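Local atomic coordinates of DyP (Bjerkandera adusta, PDB entry 3VXJ), a protein that acts as a heme b-containing dye-decolorizing peroxidase, probably using hydrogen peroxide to oxidise dyes and phenols such as 2,6-dimethoxyphenol. Residues Leu85-Phe90 and Gln360-Asn365; Val191-Ile196 and Pro321-His326; Phe325-Ser330 and Arg368-Asn373. All coordinates share one frame; numbering follows the deposited sequence.

Contact 1. Residues Leu85-Phe90 and Gln360-Asn365; sequences LGDAQF and QSIIGN
D87 meets the backbone of I363 with a carboxylate whose two oxygens serve different loops. OD1 of D87 accepts the N-H of I363 at 3.1 Å, on the syn side and 21° out of the carboxylate plane. OD2 of D87 turns back to its own chain: its anti lone pair takes the backbone N of F90 at 2.8 Å, while the backbone N of Q89 approaches from above the carboxylate plane and closes an Asx turn. Three N-H groups therefore hold the carboxylate and fix its rotation, and they would be expected to stabilise its charge. The close-packed part is formed by I363 against the carboxylate. The I363 side chain crosses that of D87 at about a right angle, bringing CD1 of I363 to 3.5 Å from OD2 of D87; the same methyl touches CB of F90 at 4.3 Å. The other part is looser and depends on water. One molecule donates to OD1 of D87 and to OE1 of Q89, and accepts from the N of G364 at 2.8 Å. A second water joins OD1 of D87 to the carbonyl O of S361, the latter bond being weak. The bend of Q89 at chi2 (83°) sets its CD for the carboxamide to take part in the first bridge. The contact joins a loop after helix 73-78 of the N-terminal ferredoxin-like domain to the loop between strand 353-360 and helix 367-375 of the C-terminal one. I363 lies on F217 of strand 216-225 and Y427 of strand 420-430, while F90 packs on F429 of that strand and L76 of helix 73-78.

Contact 2. Residues Val191-Ile196 and Pro321-His326; sequences VVPPGI and PVDTFH. With 3DM (2,6-dimethoxyphenol), chain D.
The backbones come nearest where V192 faces D323, with their CA atoms 5.5 Å apart, and I196 comes nearest T324, without a hydrogen bond between the segments, D323 to H326 forming a type I beta turn. I196 is the main apolar piece: its CG2, anti to the backbone N, sits 3.3 Å from the carbonyl O of H326 and also touches the carbonyl O of D323, so this branch packs against the backbone of the turn. Its other branch runs to CB of D323, which CD1 of I196 meets at 3.9 Å. The D323 side chain also crosses P193 at about a right angle, with OD2 of D323 3.3 Å from CD of P193. Nearer the bound 2,6-dimethoxyphenol, CG1 of V192 approaches CD2 of H326 obliquely at 3.7 Å. That imidazole belongs to the ligand pocket: NE2 of H326 is 3.0 Å from the methoxy oxygen O2 of the ligand, which lies at the ring edge near its plane. P321 also borders the ligand, its CA 3.7 Å from C3, and N313 is hydrogen-bonded to the same molecule. The backbone of V192 bonds to S177 and T179, joining strand 191-192 to 177-178 in a small parallel sheet, the backbone of I196 bonds to S361 just past strand 353-360, and the loop 321-326 leads from helix 308-312 into strand 328-334.

Contact 3. Residues Phe325-Ser330 and Arg368-Asn373; sequences FHAMRS and RFQQIN. With HEM (protoporphyrin IX containing Fe), chain B; 3DM (2,6-dimethoxyphenol), chain D.
F325 and F369 form an offset stack between the approach to an edge strand, 328-334, and helix 367-375 of the C-terminal ferredoxin-like domain of the DyP fold. The ring centroids lie 4.0 Å apart with the planes at 15°, and CE1 of F325 stands over the centre of the F369 ring, 3.5 Å from its CZ. A chi1 of -151° sets CG of F369 anti to the backbone N, on the side where the ring meets F325. The opposite face of F369 is covered by CG of N373, one helical turn on, and W374 meets both rings. Q370, the next residue of the helix, adds a polar tie: its NE2 donates to the carbonyl O of F325 at 2.9 Å, almost in its own amide plane and with a C=O...N angle of 160°. The other end of that carboxamide faces the cofactor, OE1 of Q370 lying 3.4 Å from CAC, a vinyl carbon of the heme, so one side chain touches both the loop and the heme. Farther along the chain, on the strand, R329 lays its guanidinium flat over C3D of the heme. NH2 of R329 donates to propionate oxygen O2A at 2.7 Å, and NH1 makes a weak bond to the same atom besides a salt bridge to D171. NH1 of R329 also donates, at 2.9 Å, to the water that sits 2.0 Å from the heme iron FE.

In the fold
Contact 2 lies wholly between the two segments of contact 1, whereas contacts 1 and 3 interleave and contact 3 starts on the overlapping 325-330. Contacts 1 and 2 have centres about 15 Å apart, and each lies about 11 Å from contact 3. Strands 328-334 and 353-360 are neighbours in one antiparallel sheet with 216-225 and 420-430; contact 3 uses the first, contact 1 the end of the second. The loop 360-365 connects all three: OG of S361 probably bonds to O of G195, O of I363 probably accepts from N of R368, and N365 packs on T324 and F325. Contacts 2 and 3 link the 2,6-dimethoxyphenol pocket to the heme side, while contact 1 adds an N-terminal-domain loop.

Contact 1. Residues Leu85-Phe90 and Gln360-Asn365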
loop_
_atom_site.group_PDB
_atom_site.type_symbol
_atom_site.label_atom_id
_atom_site.label_comp_id
_atom_site.label_asym_id
_atom_site.label_seq_id
_atom_site.Cartn_x
_atom_site.Cartn_y
_atom_site.Cartn_z
ATOM N N LEU A 85 -4.438 -21.141 -8.067
ATOM C CA LEU A 85 -3.248 -20.281 -8.108
ATOM C C LEU A 85 -2.272 -20.488 -6.953
ATOM O O LEU A 85 -1.173 -19.932 -6.985
ATOM C CB LEU A 85 -3.646 -18.806 -8.201
ATOM C CG LEU A 85 -4.071 -18.300 -9.574
ATOM C CD1 LEU A 85 -4.710 -16.929 -9.456
ATOM C CD2 LEU A 85 -2.871 -18.222 -10.509
ATOM N N GLY A 86 -2.671 -21.265 -5.942
ATOM C CA GLY A 86 -1.765 -21.661 -4.864
ATOM C C GLY A 86 -1.719 -20.745 -3.653
ATOM O O GLY A 86 -0.950 -21.002 -2.721
ATOM N N ASP A 87 -2.529 -19.688 -3.648
ATOM C CA ASP A 87 -2.570 -18.776 -2.508
ATOM C C ASP A 87 -3.699 -19.149 -1.546
ATOM O O ASP A 87 -4.801 -19.446 -1.982
ATOM C CB ASP A 87 -2.718 -17.329 -2.981
ATOM C CG ASP A 87 -2.612 -16.346 -1.837
ATOM O OD1 ASP A 87 -1.476 -15.957 -1.485
ATOM O OD2 ASP A 87 -3.663 -15.987 -1.273
ATOM N N ALA A 88 -3.419 -19.108 -0.245
ATOM C CA ALA A 88 -4.388 -19.520 0.766
ATOM C C ALA A 88 -5.564 -18.551 0.941
ATOM O O ALA A 88 -6.659 -18.973 1.322
ATOM C CB ALA A 88 -3.695 -19.742 2.101
ATOM N N GLN A 89 -5.340 -17.261 0.675
ATOM C CA GLN A 89 -6.370 -16.245 0.928
ATOM C C GLN A 89 -7.139 -15.805 -0.311
ATOM O O GLN A 89 -8.313 -15.444 -0.220
ATOM C CB GLN A 89 -5.768 -15.014 1.603
ATOM C CG GLN A 89 -5.569 -15.184 3.091
ATOM C CD GLN A 89 -4.289 -15.901 3.423
ATOM O OE1 GLN A 89 -3.260 -15.648 2.806
ATOM N NE2 GLN A 89 -4.333 -16.783 4.413
ATOM N N PHE A 90 -6.482 -15.802 -1.467
ATOM C CA PHE A 90 -7.117 -15.342 -2.699
ATOM C C PHE A 90 -8.481 -16.006 -2.983
ATOM O O PHE A 90 -9.423 -15.304 -3.343
ATOM C CB PHE A 90 -6.138 -15.513 -3.864
ATOM C CG PHE A 90 -6.691 -15.127 -5.207
ATOM C CD1 PHE A 90 -6.837 -13.782 -5.567
ATOM C CD2 PHE A 90 -7.019 -16.112 -6.135
ATOM C CE1 PHE A 90 -7.321 -13.431 -6.830
ATOM C CE2 PHE A 90 -7.504 -15.777 -7.390
ATOM C CZ PHE A 90 -7.649 -14.428 -7.743
ATOM N N GLN A 360 2.564 -8.693 -3.835
ATOM C CA GLN A 360 3.454 -9.748 -3.333
ATOM C C GLN A 360 3.038 -11.051 -3.996
ATOM O O GLN A 360 1.905 -11.184 -4.457
ATOM C CB GLN A 360 3.338 -9.889 -1.807
ATOM C CG GLN A 360 1.907 -10.142 -1.312
ATOM C CD GLN A 360 1.129 -8.856 -1.077
ATOM O OE1 GLN A 360 1.474 -8.063 -0.206
ATOM N NE2 GLN A 360 0.059 -8.649 -1.851
ATOM N N SER A 361 3.951 -12.016 -4.040
ATOM C CA SER A 361 3.609 -13.332 -4.568
ATOM C C SER A 361 2.729 -14.137 -3.608
ATOM O O SER A 361 1.937 -14.963 -4.059
ATOM C CB SER A 361 4.874 -14.118 -4.900
ATOM O OG SER A 361 5.607 -14.327 -3.706
ATOM N N ILE A 362 2.885 -13.911 -2.301
ATOM C CA ILE A 362 2.168 -14.689 -1.288
ATOM C C ILE A 362 1.498 -13.680 -0.382
ATOM O O ILE A 362 2.167 -12.974 0.377
ATOM C CB ILE A 362 3.113 -15.620 -0.485
ATOM C CG1 ILE A 362 3.763 -16.651 -1.411
ATOM C CG2 ILE A 362 2.352 -16.339 0.652
ATOM C CD1 ILE A 362 5.007 -17.335 -0.826
ATOM N N ILE A 363 0.176 -13.573 -0.507
ATOM C CA ILE A 363 -0.583 -12.587 0.270
ATOM C C ILE A 363 -0.268 -12.722 1.761
ATOM O O ILE A 363 -0.039 -11.724 2.454
ATOM C CB ILE A 363 -2.100 -12.696 -0.006
ATOM C CG1 ILE A 363 -2.391 -12.283 -1.453
ATOM C CG2 ILE A 363 -2.899 -11.820 0.971
ATOM C CD1 ILE A 363 -3.839 -12.514 -1.886
ATOM N N GLY A 364 -0.221 -13.963 2.233
ATOM C CA GLY A 364 0.027 -14.252 3.642
ATOM C C GLY A 364 1.387 -13.836 4.169
ATOM O O GLY A 364 1.573 -13.735 5.376
ATOM N N ASN A 365 2.333 -13.589 3.265
ATOM C CA ASN A 365 3.684 -13.182 3.637
ATOM C C ASN A 365 3.934 -11.681 3.503
ATOM O O ASN A 365 4.914 -11.177 4.042
ATOM C CB ASN A 365 4.718 -13.931 2.791
ATOM C CG ASN A 365 4.870 -15.367 3.196
ATOM O OD1 ASN A 365 4.331 -15.810 4.224
ATOM N ND2 ASN A 365 5.619 -16.110 2.402
HETATM O O HOH W 1 -1.336 -16.305 1.173
HETATM O O HOH W 2 0.499 -17.607 -2.454
#

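Contact 2. Residues Val191-Ile196 and Pro321-His326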
loop_
_atom_site.group_PDB
_atom_site.type_symbol
_atom_site.label_atom_id
_atom_site.label_comp_id
_atom_site.label_asym_id
_atom_site.label_seq_id
_atom_site.Cartn_x
_atom_site.Cartn_y
_atom_site.Cartn_z
ATOM N N VAL A 191 17.261 -5.956 -1.288
ATOM C CA VAL A 191 17.350 -6.617 -2.578
ATOM C C VAL A 191 16.860 -8.043 -2.358
ATOM O O VAL A 191 17.398 -8.768 -1.519
ATOM C CB VAL A 191 18.787 -6.586 -3.145
ATOM C CG1 VAL A 191 18.876 -7.392 -4.419
ATOM C CG2 VAL A 191 19.227 -5.143 -3.398
ATOM N N VAL A 192 15.803 -8.413 -3.076
ATOM C CA VAL A 192 15.152 -9.708 -2.897
ATOM C C VAL A 192 15.062 -10.456 -4.225
ATOM O O VAL A 192 15.067 -9.825 -5.289
ATOM C CB VAL A 192 13.725 -9.554 -2.285
ATOM C CG1 VAL A 192 13.787 -8.849 -0.931
ATOM C CG2 VAL A 192 12.777 -8.833 -3.254
ATOM N N PRO A 193 14.973 -11.800 -4.176
ATOM C CA PRO A 193 14.718 -12.530 -5.416
ATOM C C PRO A 193 13.355 -12.134 -5.991
ATOM O O PRO A 193 12.440 -11.779 -5.233
ATOM C CB PRO A 193 14.708 -14.005 -4.993
ATOM C CG PRO A 193 14.832 -14.051 -3.550
ATOM C CD PRO A 193 15.047 -12.680 -2.996
ATOM N N PRO A 194 13.205 -12.181 -7.325
ATOM C CA PRO A 194 11.994 -11.630 -7.933
ATOM C C PRO A 194 10.698 -12.309 -7.498
ATOM O O PRO A 194 9.654 -11.663 -7.486
ATOM C CB PRO A 194 12.232 -11.808 -9.438
ATOM C CG PRO A 194 13.315 -12.825 -9.560
ATOM C CD PRO A 194 14.154 -12.687 -8.332
ATOM N N GLY A 195 10.782 -13.576 -7.103
ATOM C CA GLY A 195 9.619 -14.346 -6.661
ATOM C C GLY A 195 9.010 -13.939 -5.332
ATOM O O GLY A 195 7.992 -14.484 -4.939
ATOM N N ILE A 196 9.623 -12.995 -4.628
ATOM C CA ILE A 196 8.943 -12.377 -3.488
ATOM C C ILE A 196 7.748 -11.547 -3.985
ATOM O O ILE A 196 6.728 -11.430 -3.295
ATOM C CB ILE A 196 9.911 -11.531 -2.636
ATOM C CG1 ILE A 196 11.081 -12.389 -2.123
ATOM C CG2 ILE A 196 9.173 -10.861 -1.472
ATOM C CD1 ILE A 196 10.687 -13.679 -1.386
ATOM N N PRO A 321 18.855 -9.614 7.289
ATOM C CA PRO A 321 18.025 -9.544 6.086
ATOM C C PRO A 321 17.137 -10.779 5.954
ATOM O O PRO A 321 17.576 -11.903 6.214
ATOM C CB PRO A 321 19.050 -9.487 4.947
ATOM C CG PRO A 321 20.304 -8.987 5.584
ATOM C CD PRO A 321 20.294 -9.553 6.968
ATOM N N VAL A 322 15.876 -10.548 5.612
ATOM C CA VAL A 322 14.903 -11.611 5.400
ATOM C C VAL A 322 14.152 -11.224 4.131
ATOM O O VAL A 322 13.605 -10.121 4.058
ATOM C CB VAL A 322 13.918 -11.731 6.611
ATOM C CG1 VAL A 322 12.808 -12.766 6.339
ATOM C CG2 VAL A 322 14.659 -12.061 7.914
ATOM N N ASP A 323 14.135 -12.106 3.134
ATOM C CA ASP A 323 13.480 -11.818 1.851
ATOM C C ASP A 323 11.960 -11.817 1.971
ATOM O O ASP A 323 11.286 -11.084 1.264
ATOM C CB ASP A 323 13.821 -12.885 0.796
ATOM C CG ASP A 323 15.288 -12.934 0.432
ATOM O OD1 ASP A 323 15.997 -11.920 0.594
ATOM O OD2 ASP A 323 15.715 -14.005 -0.065
ATOM N N THR A 324 11.452 -12.649 2.876
ATOM C CA THR A 324 10.121 -13.245 2.755
ATOM C C THR A 324 8.957 -12.272 2.846
ATOM O O THR A 324 7.933 -12.477 2.190
ATOM C CB THR A 324 9.945 -14.343 3.825
ATOM O OG1 THR A 324 11.117 -15.169 3.834
ATOM C CG2 THR A 324 8.732 -15.223 3.545
ATOM N N PHE A 325 9.114 -11.223 3.649
ATOM C CA PHE A 325 7.986 -10.370 4.027
ATOM C C PHE A 325 7.992 -8.991 3.398
ATOM O O PHE A 325 7.227 -8.119 3.818
ATOM C CB PHE A 325 7.858 -10.304 5.553
ATOM C CG PHE A 325 8.019 -11.635 6.217
ATOM C CD1 PHE A 325 7.056 -12.626 6.059
ATOM C CD2 PHE A 325 9.155 -11.909 6.976
ATOM C CE1 PHE A 325 7.216 -13.884 6.652
ATOM C CE2 PHE A 325 9.322 -13.158 7.579
ATOM C CZ PHE A 325 8.353 -14.147 7.418
ATOM N N HIS A 326 8.826 -8.803 2.379
ATOM C CA HIS A 326 8.835 -7.558 1.627
ATOM C C HIS A 326 7.726 -7.539 0.589
ATOM O O HIS A 326 7.325 -8.583 0.076
ATOM C CB HIS A 326 10.201 -7.333 0.982
ATOM C CG HIS A 326 11.300 -7.136 1.980
ATOM N ND1 HIS A 326 11.445 -5.980 2.714
ATOM C CD2 HIS A 326 12.298 -7.961 2.384
ATOM C CE1 HIS A 326 12.485 -6.094 3.520
ATOM N NE2 HIS A 326 13.015 -7.291 3.349
HETATM O O1 3DM D . 14.684 -4.072 4.799
HETATM C C1 3DM D . 15.625 -4.631 5.638
HETATM C C2 3DM D . 15.416 -5.878 6.238
HETATM O O2 3DM D . 14.244 -6.545 5.985
HETATM C C7 3DM D . 13.875 -7.609 6.876
HETATM C C3 3DM D . 16.411 -6.404 7.074
HETATM C C4 3DM D . 17.581 -5.682 7.328
HETATM C C5 3DM D . 17.789 -4.446 6.725
HETATM C C6 3DM D . 16.806 -3.922 5.885
HETATM O O3 3DM D . 16.949 -2.710 5.269
HETATM C C8 3DM D . 18.001 -1.835 5.757
#

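Contact 3. Residues Phe325-Ser330 and Arg368-Asn373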
loop_
_atom_site.group_PDB
_atom_site.type_symbol
_atom_site.label_atom_id
_atom_site.label_comp_id
_atom_site.label_asym_id
_atom_site.label_seq_id
_atom_site.Cartn_x
_atom_site.Cartn_y
_atom_site.Cartn_z
ATOM N N PHE A 325 9.114 -11.223 3.649
ATOM C CA PHE A 325 7.986 -10.370 4.027
ATOM C C PHE A 325 7.992 -8.991 3.398
ATOM O O PHE A 325 7.227 -8.119 3.818
ATOM C CB PHE A 325 7.858 -10.304 5.553
ATOM C CG PHE A 325 8.019 -11.635 6.217
ATOM C CD1 PHE A 325 7.056 -12.626 6.059
ATOM C CD2 PHE A 325 9.155 -11.909 6.976
ATOM C CE1 PHE A 325 7.216 -13.884 6.652
ATOM C CE2 PHE A 325 9.322 -13.158 7.579
ATOM C CZ PHE A 325 8.353 -14.147 7.418
ATOM N N HIS A 326 8.826 -8.803 2.379
ATOM C CA HIS A 326 8.835 -7.558 1.627
ATOM C C HIS A 326 7.726 -7.539 0.589
ATOM O O HIS A 326 7.325 -8.583 0.076
ATOM C CB HIS A 326 10.201 -7.333 0.982
ATOM C CG HIS A 326 11.300 -7.136 1.980
ATOM N ND1 HIS A 326 11.445 -5.980 2.714
ATOM C CD2 HIS A 326 12.298 -7.961 2.384
ATOM C CE1 HIS A 326 12.485 -6.094 3.520
ATOM N NE2 HIS A 326 13.015 -7.291 3.349
ATOM N N ALA A 327 7.223 -6.344 0.284
ATOM C CA ALA A 327 6.169 -6.195 -0.717
ATOM C C ALA A 327 6.269 -4.812 -1.340
ATOM O O ALA A 327 6.818 -3.895 -0.720
ATOM C CB ALA A 327 4.798 -6.396 -0.068
ATOM N N MET A 328 5.722 -4.668 -2.549
ATOM C CA MET A 328 5.674 -3.380 -3.262
ATOM C C MET A 328 4.377 -2.662 -2.936
ATOM O O MET A 328 3.326 -3.289 -2.853
ATOM C CB MET A 328 5.700 -3.611 -4.775
ATOM C CG MET A 328 6.952 -4.259 -5.329
ATOM S SD MET A 328 8.390 -3.171 -5.267
ATOM C CE MET A 328 9.471 -4.041 -6.395
ATOM N N ARG A 329 4.436 -1.339 -2.798
ATOM C CA ARG A 329 3.220 -0.551 -2.629
ATOM C C ARG A 329 3.055 0.479 -3.730
ATOM O O ARG A 329 4.033 1.096 -4.186
ATOM C CB ARG A 329 3.207 0.147 -1.270
ATOM C CG ARG A 329 3.141 -0.796 -0.090
ATOM C CD ARG A 329 3.474 -0.076 1.224
ATOM N NE ARG A 329 4.840 0.439 1.173
ATOM C CZ ARG A 329 5.187 1.716 1.296
ATOM N NH1 ARG A 329 4.272 2.638 1.551
ATOM N NH2 ARG A 329 6.462 2.081 1.192
ATOM N N SER A 330 1.806 0.662 -4.150
ATOM C CA SER A 330 1.478 1.679 -5.156
ATOM C C SER A 330 0.180 2.399 -4.798
ATOM O O SER A 330 -0.769 2.457 -5.588
ATOM C CB SER A 330 1.372 1.050 -6.542
ATOM O OG SER A 330 1.465 2.049 -7.543
ATOM N N ARG A 368 -0.640 -9.361 4.505
ATOM C CA ARG A 368 -1.333 -10.003 5.606
ATOM C C ARG A 368 -0.427 -10.238 6.807
ATOM O O ARG A 368 -0.863 -10.133 7.954
ATOM C CB ARG A 368 -1.969 -11.302 5.123
ATOM C CG ARG A 368 -3.010 -11.859 6.044
ATOM C CD ARG A 368 -3.697 -13.013 5.338
ATOM N NE ARG A 368 -4.827 -13.540 6.092
ATOM C CZ ARG A 368 -4.735 -14.422 7.084
ATOM N NH1 ARG A 368 -3.552 -14.905 7.453
ATOM N NH2 ARG A 368 -5.836 -14.831 7.703
ATOM N N PHE A 369 0.839 -10.562 6.532
ATOM C CA PHE A 369 1.846 -10.764 7.581
ATOM C C PHE A 369 2.157 -9.453 8.294
ATOM O O PHE A 369 2.241 -9.407 9.524
ATOM C CB PHE A 369 3.115 -11.343 6.965
ATOM C CG PHE A 369 3.921 -12.196 7.899
ATOM C CD1 PHE A 369 3.686 -13.561 7.985
ATOM C CD2 PHE A 369 4.934 -11.643 8.670
ATOM C CE1 PHE A 369 4.436 -14.362 8.834
ATOM C CE2 PHE A 369 5.678 -12.445 9.538
ATOM C CZ PHE A 369 5.427 -13.806 9.606
ATOM N N GLN A 370 2.324 -8.393 7.510
ATOM C CA GLN A 370 2.548 -7.050 8.037
ATOM C C GLN A 370 1.389 -6.590 8.912
ATOM O O GLN A 370 1.599 -5.972 9.959
ATOM C CB GLN A 370 2.788 -6.081 6.888
ATOM C CG GLN A 370 4.061 -6.394 6.138
ATOM C CD GLN A 370 4.099 -5.760 4.770
ATOM O OE1 GLN A 370 3.351 -4.820 4.478
ATOM N NE2 GLN A 370 4.969 -6.272 3.908
ATOM N N GLN A 371 0.166 -6.923 8.503
ATOM C CA GLN A 371 -1.028 -6.524 9.235
ATOM C C GLN A 371 -1.240 -7.343 10.514
ATOM O O GLN A 371 -1.386 -6.786 11.611
ATOM C CB GLN A 371 -2.267 -6.645 8.344
ATOM C CG GLN A 371 -3.548 -6.126 9.013
ATOM C CD GLN A 371 -3.501 -4.628 9.257
ATOM O OE1 GLN A 371 -3.319 -3.850 8.320
ATOM N NE2 GLN A 371 -3.616 -4.221 10.518
ATOM N N ILE A 372 -1.297 -8.667 10.361
ATOM C CA ILE A 372 -1.704 -9.537 11.458
ATOM C C ILE A 372 -0.525 -9.858 12.373
ATOM O O ILE A 372 -0.544 -9.533 13.568
ATOM C CB ILE A 372 -2.334 -10.834 10.947
ATOM C CG1 ILE A 372 -3.604 -10.531 10.138
ATOM C CG2 ILE A 372 -2.668 -11.761 12.120
ATOM C CD1 ILE A 372 -4.273 -11.758 9.543
ATOM N N ASN A 373 0.495 -10.505 11.815
ATOM C CA ASN A 373 1.607 -10.996 12.617
ATOM C C ASN A 373 2.400 -9.887 13.271
ATOM O O ASN A 373 2.987 -10.085 14.329
ATOM C CB ASN A 373 2.557 -11.838 11.773
ATOM C CG ASN A 373 1.879 -13.034 11.145
ATOM O OD1 ASN A 373 0.912 -12.902 10.397
ATOM N ND2 ASN A 373 2.397 -14.219 11.440
HETATM C CHA HEM B . 5.480 2.903 4.789
HETATM C CHB HEM B . 1.508 5.589 5.402
HETATM C CHC HEM B . -1.225 1.601 5.528
HETATM C CHD HEM B . 2.726 -1.108 4.880
HETATM C C1A HEM B . 4.649 3.973 4.978
HETATM C C2A HEM B . 5.069 5.352 5.086
HETATM C C3A HEM B . 3.962 6.094 5.267
HETATM C C4A HEM B . 2.821 5.207 5.246
HETATM C CMA HEM B . 3.875 7.622 5.435
HETATM C CAA HEM B . 6.539 5.828 5.069
HETATM C CBA HEM B . 7.112 6.131 3.683
HETATM C CGA HEM B . 7.391 4.902 2.850
HETATM O O1A HEM B . 8.333 4.137 3.147
HETATM O O2A HEM B . 6.664 4.703 1.838
HETATM C C1B HEM B . 0.414 4.750 5.475
HETATM C C2B HEM B . -0.961 5.165 5.647
HETATM C C3B HEM B . -1.723 4.055 5.678
HETATM C C4B HEM B . -0.841 2.919 5.511
HETATM C CMB HEM B . -1.408 6.637 5.789
HETATM C CAB HEM B . -3.255 3.943 5.821
HETATM C CBB HEM B . -4.076 4.940 5.483
HETATM C C1C HEM B . -0.385 0.523 5.410
HETATM C C2C HEM B . -0.779 -0.870 5.488
HETATM C C3C HEM B . 0.320 -1.624 5.324
HETATM C C4C HEM B . 1.434 -0.720 5.130
HETATM C CMC HEM B . -2.227 -1.349 5.708
HETATM C CAC HEM B . 0.452 -3.169 5.310
HETATM C CBC HEM B . -0.277 -3.947 6.121
HETATM C C1D HEM B . 3.802 -0.271 4.731
HETATM C C2D HEM B . 5.121 -0.725 4.364
HETATM C C3D HEM B . 5.970 0.507 4.349
HETATM C C4D HEM B . 5.091 1.594 4.698
HETATM C CMD HEM B . 5.618 -2.148 4.063
HETATM C CAD HEM B . 7.474 0.527 4.036
HETATM C CBD HEM B . 8.211 0.135 5.313
HETATM C CGD HEM B . 9.699 0.078 5.100
HETATM O O1D HEM B . 10.430 0.716 5.904
HETATM O O2D HEM B . 10.158 -0.594 4.148
HETATM N NA HEM B . 3.284 3.924 5.104
HETATM N NB HEM B . 0.464 3.362 5.429
HETATM N NC HEM B . 0.978 0.571 5.229
HETATM N ND HEM B . 3.806 1.113 4.892
HETATM FE FE HEM B . 2.133 2.240 5.234
HETATM O O1 3DM D . 14.684 -4.072 4.799
HETATM C C1 3DM D . 15.625 -4.631 5.638
HETATM C C2 3DM D . 15.416 -5.878 6.238
HETATM O O2 3DM D . 14.244 -6.545 5.985
HETATM C C7 3DM D . 13.875 -7.609 6.876
HETATM C C3 3DM D . 16.411 -6.404 7.074
HETATM C C4 3DM D . 17.581 -5.682 7.328
HETATM C C5 3DM D . 17.789 -4.446 6.725
HETATM C C6 3DM D . 16.806 -3.922 5.885
HETATM O O3 3DM D . 16.949 -2.710 5.269
HETATM C C8 3DM D . 18.001 -1.835 5.757
HETATM O O HOH W 3 1.961 2.418 3.257
#